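Fructose-1,6-bisphosphatase/inositol-1-monophosphatase (Thermotoga maritima, PDB 2P3N) hydrolyses the phosphate ester of inositol 1-phosphate and the 1-phosphate of fructose 1,6-bisphosphate, using magnesium, and forms a homotetramer. Local coordinates at residues A[8-13]-A[51-56]; A[47-52]-A[76-81]. All coordinates share one frame; numbering follows the deposited sequence.

Contact 1: residues A[8-13]-A[51-56]; sequences IKLLRK and DEIRKF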
ATOM      1  N   ILE A   8       3.219  17.143   7.107  1.00 28.56           N
ATOM      2  CA  ILE A   8       3.210  15.857   6.434  1.00 24.09           C
ATOM      3  C   ILE A   8       3.068  14.728   7.446  1.00 26.14           C
ATOM      4  O   ILE A   8       2.187  13.871   7.307  1.00 27.41           O
ATOM      5  CB  ILE A   8       4.500  15.651   5.632  1.00 24.50           C
ATOM      6  CG1 ILE A   8       4.539  16.656   4.476  1.00 27.65           C
ATOM      7  CG2 ILE A   8       4.579  14.221   5.108  1.00 23.43           C
ATOM      8  CD1 ILE A   8       5.882  16.737   3.766  1.00 22.21           C
ATOM      9  N   LYS A   9       3.920  14.730   8.466  1.00 19.47           N
ATOM     10  CA  LYS A   9       3.877  13.685   9.473  1.00 21.10           C
ATOM     11  C   LYS A   9       2.604  13.683  10.305  1.00 23.65           C
ATOM     12  O   LYS A   9       2.159  12.636  10.752  1.00 27.23           O
ATOM     13  CB  LYS A   9       5.096  13.805  10.377  1.00 20.09           C
ATOM     14  CG  LYS A   9       6.374  13.738   9.578  1.00 23.84           C
ATOM     15  CD  LYS A   9       7.608  13.679  10.444  1.00 17.45           C
ATOM     16  CE  LYS A   9       8.816  13.499   9.560  1.00 13.48           C
ATOM     17  NZ  LYS A   9      10.082  13.645  10.307  1.00 22.51           N
ATOM     18  N   LEU A  10       2.019  14.857  10.499  1.00 25.87           N
ATOM     19  CA  LEU A  10       0.797  15.001  11.286  1.00 25.08           C
ATOM     20  C   LEU A  10      -0.377  14.426  10.523  1.00 24.72           C
ATOM     21  O   LEU A  10      -1.157  13.648  11.058  1.00 26.67           O
ATOM     22  CB  LEU A  10       0.503  16.476  11.558  1.00 25.94           C
ATOM     23  CG  LEU A  10       0.071  16.976  12.935  1.00 24.99           C
ATOM     24  CD1 LEU A  10      -0.602  18.322  12.720  1.00 21.96           C
ATOM     25  CD2 LEU A  10      -0.878  16.017  13.631  1.00 15.11           C
ATOM     26  N   LEU A  11      -0.522  14.827   9.269  1.00 25.03           N
ATOM     27  CA  LEU A  11      -1.631  14.322   8.482  1.00 27.92           C
ATOM     28  C   LEU A  11      -1.479  12.838   8.204  1.00 22.17           C
ATOM     29  O   LEU A  11      -2.469  12.130   8.067  1.00 20.39           O
ATOM     30  CB  LEU A  11      -1.761  15.091   7.163  1.00 23.77           C
ATOM     31  CG  LEU A  11      -2.070  16.590   7.236  1.00 26.22           C
ATOM     32  CD1 LEU A  11      -3.081  16.903   6.167  1.00 24.27           C
ATOM     33  CD2 LEU A  11      -2.596  16.990   8.602  1.00 22.79           C
ATOM     34  N   ARG A  12      -0.235  12.373   8.121  1.00 22.62           N
ATOM     35  CA  ARG A  12       0.008  10.966   7.865  1.00 22.04           C
ATOM     36  C   ARG A  12      -0.360  10.133   9.074  1.00 23.69           C
ATOM     37  O   ARG A  12      -0.824   9.007   8.935  1.00 26.96           O
ATOM     38  CB  ARG A  12       1.464  10.731   7.466  1.00 24.33           C
ATOM     39  CG  ARG A  12       1.708  10.918   5.974  1.00 16.73           C
ATOM     40  CD  ARG A  12       3.166  10.806   5.586  1.00 14.05           C
ATOM     41  NE  ARG A  12       3.310  10.834   4.135  1.00 16.93           N
ATOM     42  CZ  ARG A  12       4.470  10.768   3.487  1.00 22.44           C
ATOM     43  NH1 ARG A  12       5.612  10.675   4.156  1.00 20.92           N
ATOM     44  NH2 ARG A  12       4.488  10.788   2.158  1.00 22.32           N
ATOM     45  N   LYS A  13      -0.185  10.701  10.261  1.00 24.69           N
ATOM     46  CA  LYS A  13      -0.507  10.005  11.502  1.00 26.20           C
ATOM     47  C   LYS A  13      -2.030   9.991  11.701  1.00 25.74           C
ATOM     48  O   LYS A  13      -2.636   8.945  11.947  1.00 23.28           O
ATOM     49  CB  LYS A  13       0.169  10.708  12.680  1.00 26.30           C
ATOM     50  CG  LYS A  13       0.047   9.996  14.020  1.00 28.54           C
ATOM     51  CD  LYS A  13       0.361  10.972  15.149  1.00 38.13           C
ATOM     52  CE  LYS A  13       0.410  10.304  16.531  1.00 45.35           C
ATOM     53  NZ  LYS A  13       1.622   9.455  16.737  1.00 52.95           N
ATOM     54  N   ASP A  51      -4.780  20.238  18.203  1.00 29.96           N
ATOM     55  CA  ASP A  51      -4.020  20.108  19.433  1.00 30.28           C
ATOM     56  C   ASP A  51      -2.516  20.129  19.207  1.00 31.49           C
ATOM     57  O   ASP A  51      -1.777  20.701  20.012  1.00 34.55           O
ATOM     58  CB  ASP A  51      -4.397  18.815  20.140  1.00 33.59           C
ATOM     59  CG  ASP A  51      -5.699  18.922  20.878  1.00 39.53           C
ATOM     60  OD1 ASP A  51      -6.410  19.929  20.665  1.00 41.61           O
ATOM     61  OD2 ASP A  51      -6.009  18.001  21.667  1.00 39.67           O
ATOM     62  N   GLU A  52      -2.053  19.493  18.133  1.00 29.05           N
ATOM     63  CA  GLU A  52      -0.618  19.470  17.853  1.00 30.97           C
ATOM     64  C   GLU A  52      -0.134  20.825  17.374  1.00 31.21           C
ATOM     65  O   GLU A  52       0.987  21.244  17.693  1.00 30.84           O
ATOM     66  CB  GLU A  52      -0.279  18.408  16.806  1.00 34.99           C
ATOM     67  CG  GLU A  52      -0.084  17.016  17.382  1.00 41.04           C
ATOM     68  CD  GLU A  52       1.182  16.894  18.203  1.00 40.53           C
ATOM     69  OE1 GLU A  52       2.281  16.803  17.615  1.00 33.33           O
ATOM     70  OE2 GLU A  52       1.068  16.898  19.445  1.00 53.04           O
ATOM     71  N   ILE A  53      -0.966  21.503  16.593  1.00 25.13           N
ATOM     72  CA  ILE A  53      -0.604  22.813  16.110  1.00 24.95           C
ATOM     73  C   ILE A  53      -0.555  23.741  17.321  1.00 30.46           C
ATOM     74  O   ILE A  53       0.451  24.413  17.557  1.00 29.69           O
ATOM     75  CB  ILE A  53      -1.619  23.319  15.082  1.00 25.84           C
ATOM     76  CG1 ILE A  53      -1.531  22.469  13.813  1.00 23.01           C
ATOM     77  CG2 ILE A  53      -1.331  24.758  14.751  1.00 30.36           C
ATOM     78  CD1 ILE A  53      -2.481  22.897  12.723  1.00 23.43           C
ATOM     79  N   ARG A  54      -1.632  23.747  18.104  1.00 33.25           N
ATOM     80  CA  ARG A  54      -1.710  24.585  19.304  1.00 38.00           C
ATOM     81  C   ARG A  54      -0.516  24.346  20.230  1.00 39.91           C
ATOM     82  O   ARG A  54      -0.098  25.233  20.985  1.00 41.32           O
ATOM     83  CB  ARG A  54      -3.011  24.304  20.068  1.00 35.92           C
ATOM     84  CG  ARG A  54      -4.282  24.830  19.396  1.00 38.44           C
ATOM     85  CD  ARG A  54      -4.584  26.275  19.796  1.00 41.34           C
ATOM     86  NE  ARG A  54      -5.727  26.860  19.089  1.00 43.58           N
ATOM     87  CZ  ARG A  54      -6.984  26.427  19.174  1.00 46.58           C
ATOM     88  NH1 ARG A  54      -7.290  25.386  19.937  1.00 48.83           N
ATOM     89  NH2 ARG A  54      -7.940  27.048  18.495  1.00 47.97           N
ATOM     90  N   LYS A  55       0.038  23.144  20.156  1.00 40.15           N
ATOM     91  CA  LYS A  55       1.160  22.770  20.994  1.00 39.33           C
ATOM     92  C   LYS A  55       2.492  23.312  20.501  1.00 40.70           C
ATOM     93  O   LYS A  55       3.282  23.830  21.292  1.00 41.90           O
ATOM     94  CB  LYS A  55       1.224  21.251  21.095  1.00 34.53           C
ATOM     95  CG  LYS A  55       2.425  20.717  21.827  1.00 38.11           C
ATOM     96  CD  LYS A  55       2.329  19.205  21.922  1.00 43.09           C
ATOM     97  CE  LYS A  55       3.513  18.589  22.639  1.00 44.78           C
ATOM     98  NZ  LYS A  55       3.415  17.094  22.583  1.00 47.64           N
ATOM     99  N   PHE A  56       2.739  23.201  19.198  1.00 40.40           N
ATOM    100  CA  PHE A  56       4.004  23.664  18.629  1.00 39.35           C
ATOM    101  C   PHE A  56       3.960  25.068  18.052  1.00 39.24           C
ATOM    102  O   PHE A  56       4.997  25.676  17.786  1.00 37.81           O
ATOM    103  CB  PHE A  56       4.499  22.687  17.555  1.00 31.72           C
ATOM    104  CG  PHE A  56       4.926  21.361  18.103  1.00 31.65           C
ATOM    105  CD1 PHE A  56       3.994  20.352  18.335  1.00 33.44           C
ATOM    106  CD2 PHE A  56       6.254  21.140  18.458  1.00 31.50           C
ATOM    107  CE1 PHE A  56       4.382  19.140  18.917  1.00 28.99           C
ATOM    108  CE2 PHE A  56       6.650  19.933  19.040  1.00 29.80           C
ATOM    109  CZ  PHE A  56       5.715  18.937  19.270  1.00 28.16           C
TER

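Contact 2: residues A[47-52]-A[76-81]; sequences RMIVDE and WIIDPI. With MG (magnesium ion), chain E.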
ATOM      1  N   ARG A  47      -9.511  17.523  16.318  1.00 33.41           N
ATOM      2  CA  ARG A  47      -8.952  17.740  17.656  1.00 34.43           C
ATOM      3  C   ARG A  47      -7.509  17.285  17.630  1.00 32.45           C
ATOM      4  O   ARG A  47      -6.603  17.994  18.078  1.00 33.22           O
ATOM      5  CB  ARG A  47      -9.697  16.935  18.728  1.00 39.86           C
ATOM      6  CG  ARG A  47     -11.134  17.351  18.968  1.00 54.48           C
ATOM      7  CD  ARG A  47     -11.674  16.710  20.243  1.00 65.87           C
ATOM      8  NE  ARG A  47     -13.133  16.788  20.344  1.00 74.44           N
ATOM      9  CZ  ARG A  47     -13.974  16.008  19.670  1.00 78.42           C
ATOM     10  NH1 ARG A  47     -13.505  15.083  18.841  1.00 78.66           N
ATOM     11  NH2 ARG A  47     -15.285  16.144  19.827  1.00 82.54           N
ATOM     12  N   MET A  48      -7.308  16.087  17.097  1.00 30.19           N
ATOM     13  CA  MET A  48      -5.977  15.524  17.003  1.00 30.92           C
ATOM     14  C   MET A  48      -5.028  16.528  16.338  1.00 32.43           C
ATOM     15  O   MET A  48      -3.938  16.803  16.854  1.00 29.17           O
ATOM     16  CB  MET A  48      -6.027  14.207  16.224  1.00 26.01           C
ATOM     17  CG  MET A  48      -4.753  13.390  16.347  1.00 37.85           C
ATOM     18  SD  MET A  48      -4.940  11.617  16.022  1.00 44.26           S
ATOM     19  CE  MET A  48      -5.126  10.954  17.688  1.00 77.20           C
ATOM     20  N   ILE A  49      -5.462  17.101  15.216  1.00 30.06           N
ATOM     21  CA  ILE A  49      -4.642  18.062  14.484  1.00 31.41           C
ATOM     22  C   ILE A  49      -4.460  19.390  15.231  1.00 30.40           C
ATOM     23  O   ILE A  49      -3.335  19.799  15.527  1.00 29.46           O
ATOM     24  CB  ILE A  49      -5.244  18.354  13.073  1.00 32.01           C
ATOM     25  CG1 ILE A  49      -5.281  17.076  12.228  1.00 30.05           C
ATOM     26  CG2 ILE A  49      -4.414  19.418  12.356  1.00 31.94           C
ATOM     27  CD1 ILE A  49      -6.030  17.236  10.898  1.00 30.96           C
ATOM     28  N   VAL A  50      -5.579  20.051  15.523  1.00 30.75           N
ATOM     29  CA  VAL A  50      -5.588  21.335  16.217  1.00 28.36           C
ATOM     30  C   VAL A  50      -4.752  21.347  17.479  1.00 29.29           C
ATOM     31  O   VAL A  50      -4.118  22.348  17.803  1.00 28.65           O
ATOM     32  CB  VAL A  50      -7.010  21.726  16.610  1.00 28.66           C
ATOM     33  CG1 VAL A  50      -6.965  22.876  17.614  1.00 29.16           C
ATOM     34  CG2 VAL A  50      -7.805  22.108  15.363  1.00 22.44           C
ATOM     35  N   ASP A  51      -4.780  20.238  18.203  1.00 29.96           N
ATOM     36  CA  ASP A  51      -4.020  20.108  19.433  1.00 30.28           C
ATOM     37  C   ASP A  51      -2.516  20.129  19.207  1.00 31.49           C
ATOM     38  O   ASP A  51      -1.777  20.701  20.012  1.00 34.55           O
ATOM     39  CB  ASP A  51      -4.397  18.815  20.140  1.00 33.59           C
ATOM     40  CG  ASP A  51      -5.699  18.922  20.878  1.00 39.53           C
ATOM     41  OD1 ASP A  51      -6.410  19.929  20.665  1.00 41.61           O
ATOM     42  OD2 ASP A  51      -6.009  18.001  21.667  1.00 39.67           O
ATOM     43  N   GLU A  52      -2.053  19.493  18.133  1.00 29.05           N
ATOM     44  CA  GLU A  52      -0.618  19.470  17.853  1.00 30.97           C
ATOM     45  C   GLU A  52      -0.134  20.825  17.374  1.00 31.21           C
ATOM     46  O   GLU A  52       0.987  21.244  17.693  1.00 30.84           O
ATOM     47  CB  GLU A  52      -0.279  18.408  16.806  1.00 34.99           C
ATOM     48  CG  GLU A  52      -0.084  17.016  17.382  1.00 41.04           C
ATOM     49  CD  GLU A  52       1.182  16.894  18.203  1.00 40.53           C
ATOM     50  OE1 GLU A  52       2.281  16.803  17.615  1.00 33.33           O
ATOM     51  OE2 GLU A  52       1.068  16.898  19.445  1.00 53.04           O
ATOM     52  N   TRP A  76      -3.507  28.720  10.281  1.00 38.82           N
ATOM     53  CA  TRP A  76      -3.485  27.366   9.731  1.00 35.36           C
ATOM     54  C   TRP A  76      -4.921  26.977   9.361  1.00 36.09           C
ATOM     55  O   TRP A  76      -5.815  26.984  10.211  1.00 34.25           O
ATOM     56  CB  TRP A  76      -2.962  26.362  10.763  1.00 34.06           C
ATOM     57  CG  TRP A  76      -1.554  26.582  11.243  1.00 36.79           C
ATOM     58  CD1 TRP A  76      -1.121  27.523  12.137  1.00 34.14           C
ATOM     59  CD2 TRP A  76      -0.403  25.785  10.915  1.00 39.32           C
ATOM     60  NE1 TRP A  76       0.222  27.356  12.395  1.00 32.36           N
ATOM     61  CE2 TRP A  76       0.687  26.299  11.658  1.00 35.21           C
ATOM     62  CE3 TRP A  76      -0.188  24.686  10.065  1.00 37.00           C
ATOM     63  CZ2 TRP A  76       1.975  25.747  11.579  1.00 34.89           C
ATOM     64  CZ3 TRP A  76       1.100  24.139   9.989  1.00 33.35           C
ATOM     65  CH2 TRP A  76       2.161  24.673  10.743  1.00 31.19           C
ATOM     66  N   ILE A  77      -5.156  26.640   8.100  1.00 36.49           N
ATOM     67  CA  ILE A  77      -6.501  26.250   7.699  1.00 36.90           C
ATOM     68  C   ILE A  77      -6.590  24.730   7.604  1.00 37.85           C
ATOM     69  O   ILE A  77      -5.844  24.078   6.868  1.00 38.03           O
ATOM     70  CB  ILE A  77      -6.904  26.907   6.379  1.00 32.67           C
ATOM     71  CG1 ILE A  77      -6.675  28.423   6.480  1.00 30.16           C
ATOM     72  CG2 ILE A  77      -8.362  26.618   6.099  1.00 26.56           C
ATOM     73  CD1 ILE A  77      -7.153  29.206   5.284  1.00 33.45           C
ATOM     74  N   ILE A  78      -7.534  24.181   8.356  1.00 37.41           N
ATOM     75  CA  ILE A  78      -7.702  22.742   8.463  1.00 33.66           C
ATOM     76  C   ILE A  78      -9.025  22.169   8.014  1.00 28.23           C
ATOM     77  O   ILE A  78     -10.084  22.685   8.341  1.00 28.18           O
ATOM     78  CB  ILE A  78      -7.512  22.323   9.941  1.00 31.58           C
ATOM     79  CG1 ILE A  78      -6.133  22.779  10.421  1.00 34.28           C
ATOM     80  CG2 ILE A  78      -7.739  20.823  10.114  1.00 19.38           C
ATOM     81  CD1 ILE A  78      -6.035  22.894  11.923  1.00 46.26           C
ATOM     82  N   ASP A  79      -8.955  21.097   7.244  1.00 31.85           N
ATOM     83  CA  ASP A  79     -10.158  20.393   6.860  1.00 34.36           C
ATOM     84  C   ASP A  79      -9.886  18.979   7.368  1.00 36.97           C
ATOM     85  O   ASP A  79      -9.132  18.218   6.755  1.00 37.54           O
ATOM     86  CB  ASP A  79     -10.398  20.397   5.351  1.00 27.05           C
ATOM     87  CG  ASP A  79     -11.783  19.857   4.993  1.00 22.74           C
ATOM     88  OD1 ASP A  79     -12.323  20.196   3.917  1.00 26.12           O
ATOM     89  OD2 ASP A  79     -12.335  19.084   5.800  1.00 24.13           O
ATOM     90  N   PRO A  80     -10.470  18.630   8.528  1.00 35.37           N
ATOM     91  CA  PRO A  80     -10.280  17.301   9.114  1.00 32.70           C
ATOM     92  C   PRO A  80     -10.611  16.153   8.148  1.00 31.03           C
ATOM     93  O   PRO A  80      -9.917  15.141   8.128  1.00 32.93           O
ATOM     94  CB  PRO A  80     -11.184  17.339  10.354  1.00 31.97           C
ATOM     95  CG  PRO A  80     -12.266  18.330   9.967  1.00 29.42           C
ATOM     96  CD  PRO A  80     -11.459  19.409   9.299  1.00 32.46           C
ATOM     97  N   ILE A  81     -11.669  16.298   7.358  1.00 27.34           N
ATOM     98  CA  ILE A  81     -12.018  15.264   6.385  1.00 29.69           C
ATOM     99  C   ILE A  81     -12.648  15.916   5.184  1.00 29.96           C
ATOM    100  O   ILE A  81     -13.806  16.320   5.234  1.00 32.60           O
ATOM    101  CB  ILE A  81     -13.040  14.220   6.911  1.00 22.78           C
ATOM    102  CG1 ILE A  81     -12.460  13.439   8.091  1.00 20.19           C
ATOM    103  CG2 ILE A  81     -13.391  13.257   5.784  1.00 21.49           C
ATOM    104  CD1 ILE A  81     -13.397  12.412   8.687  1.00 17.05           C
TER
HETATM  105 MG    MG E1758     -14.339  18.262   5.653  1.00 32.37          MG
HETATM  106  O   HOH W   1     -14.897  19.033   3.769  1.00 24.47           O
HETATM  107  O   HOH W   2     -14.344  17.540   7.797  1.00 31.68           O
HETATM  108  O   HOH W   3     -16.192  17.707   5.546  1.00 21.70           O

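Contact 1: residues A[8-13]-A[51-56]
Leu10 meets Glu52 and Ile53 in a small apolar contact between two helices, 2-21 and 40-56. Both belong to a helical layer of the alpha-beta-alpha-beta-alpha sandwich of this family, covering one face of the mixed sheet that holds strands 74-79 and 95-102. The backbones stay well apart, with the CA atoms of Leu10 and Glu52 8.1 Å from each other, so Leu10 and the stem of Glu52 reach toward each other across the gap. Both methyls of Leu10 work. CD2 lies 4.0 Å from both CG and CB of Glu52, while CD1 approaches CG1 of Ile53 at 4.4 Å. Glu52 thus offers its aliphatic stem, not its carboxylate. Its chain bends at chi2 (-70°), which turns the acid group off the line of the stem. OE2 of Glu52 forms a long ion pair of 3.9 Å with NZ of Lys55. Ile53 also packs on Trp76 and Ile78 of strand 74-79 and on Leu98. Phe6, one turn before Leu10, touches both Glu52 and Ile53. Were Leu10 an alanine, both methyls would be gone, and the Glu52 stem and Ile53 CG1 would probably lose this partner, with a gap opening between the helices. Another side of helix 2-21 serves the tetramer: Arg12 makes a salt bridge with Glu133 of a second subunit, and NZ of Lys13 hydrogen-bonds to O of Ile20 of a third subunit. Within its own helix, the Arg12 guanidinium carries CG2 of Ile8 over one face, 3.5 Å above the plane and offset toward the rim.

Contact 2: residues A[47-52]-A[76-81]
Ile78 packs against both Ile49 and Val50, and these three make the direct side-chain contacts between helix 40-56 and strand 74-79 here. CD1 of Ile78 meets both residues of the helix, 3.9 Å from CG2 of Ile49 and equally near CG2 of Val50. The CG2 branch of Ile78 reaches back to CD1 of Ile49 at 4.0 Å. The two isoleucines run antiparallel alongside each other, each giving a branch methyl to the other's end methyl. Val50 meets Ile78 nearly perpendicular; its CG2 stands opposite the carbonyl carbon, on the side of the backbone N, and this rotation presents it to Ile78. Around this group, Ile62, Ala64, Ile96 and Leu98 of the adjacent strands supply further apolar contacts. Helix 40-56 thus packs on strand 74-79 beside the metal site, and Asp79-Pro80-Ile81 opens the Asp-Pro-Ile-Asp-Gly-Thr signature of this superfamily, which supplies metal ligands. The next residue after Ile78, Asp79, points the other way, as strand alternation demands, with CG anti to the backbone N (chi1 -170°). It binds magnesium through OD2 at 2.2 Å. The chain turns a corner at Pro80, and the carbonyl O of Ile81 binds the same ion at 2.1 Å. Three waters and Glu65 also bind the ion. One of the waters donates to OD1 of Asp79, so both carboxylate oxygens are engaged, and another accepts from N of Ile81. The same N gives a weak bond of 3.3 Å to OD2 of Asp79, at an N-H...acceptor angle of 127°. Farther out, Trp200 of helix 199-211 touches the Asp79 side chain, and Leu18 of helix 2-21 touches that of Ile81.

How the contacts relate
Both contacts use helix 40-56, and they share Asp51 and Glu52. Contact 1 joins that helix to its neighbour in the helical layer. Contact 2 lays it on the sheet. Both are buried where they touch, but contact 1 has a partly exposed glutamate among its touching residues, whereas contact 2 is made by three buried aliphatic residues. Their cores are continuous: CD1 of Ile53 meets CD1 of Ile78 at 3.6 Å, and CD1 of Leu10 lies 4.0 Å from CG2 of Ile49. The polar chemistry differs. Near contact 1, charged side chains of helix 2-21 reach other subunits, while Asp79 and Ile81 in contact 2 bind magnesium.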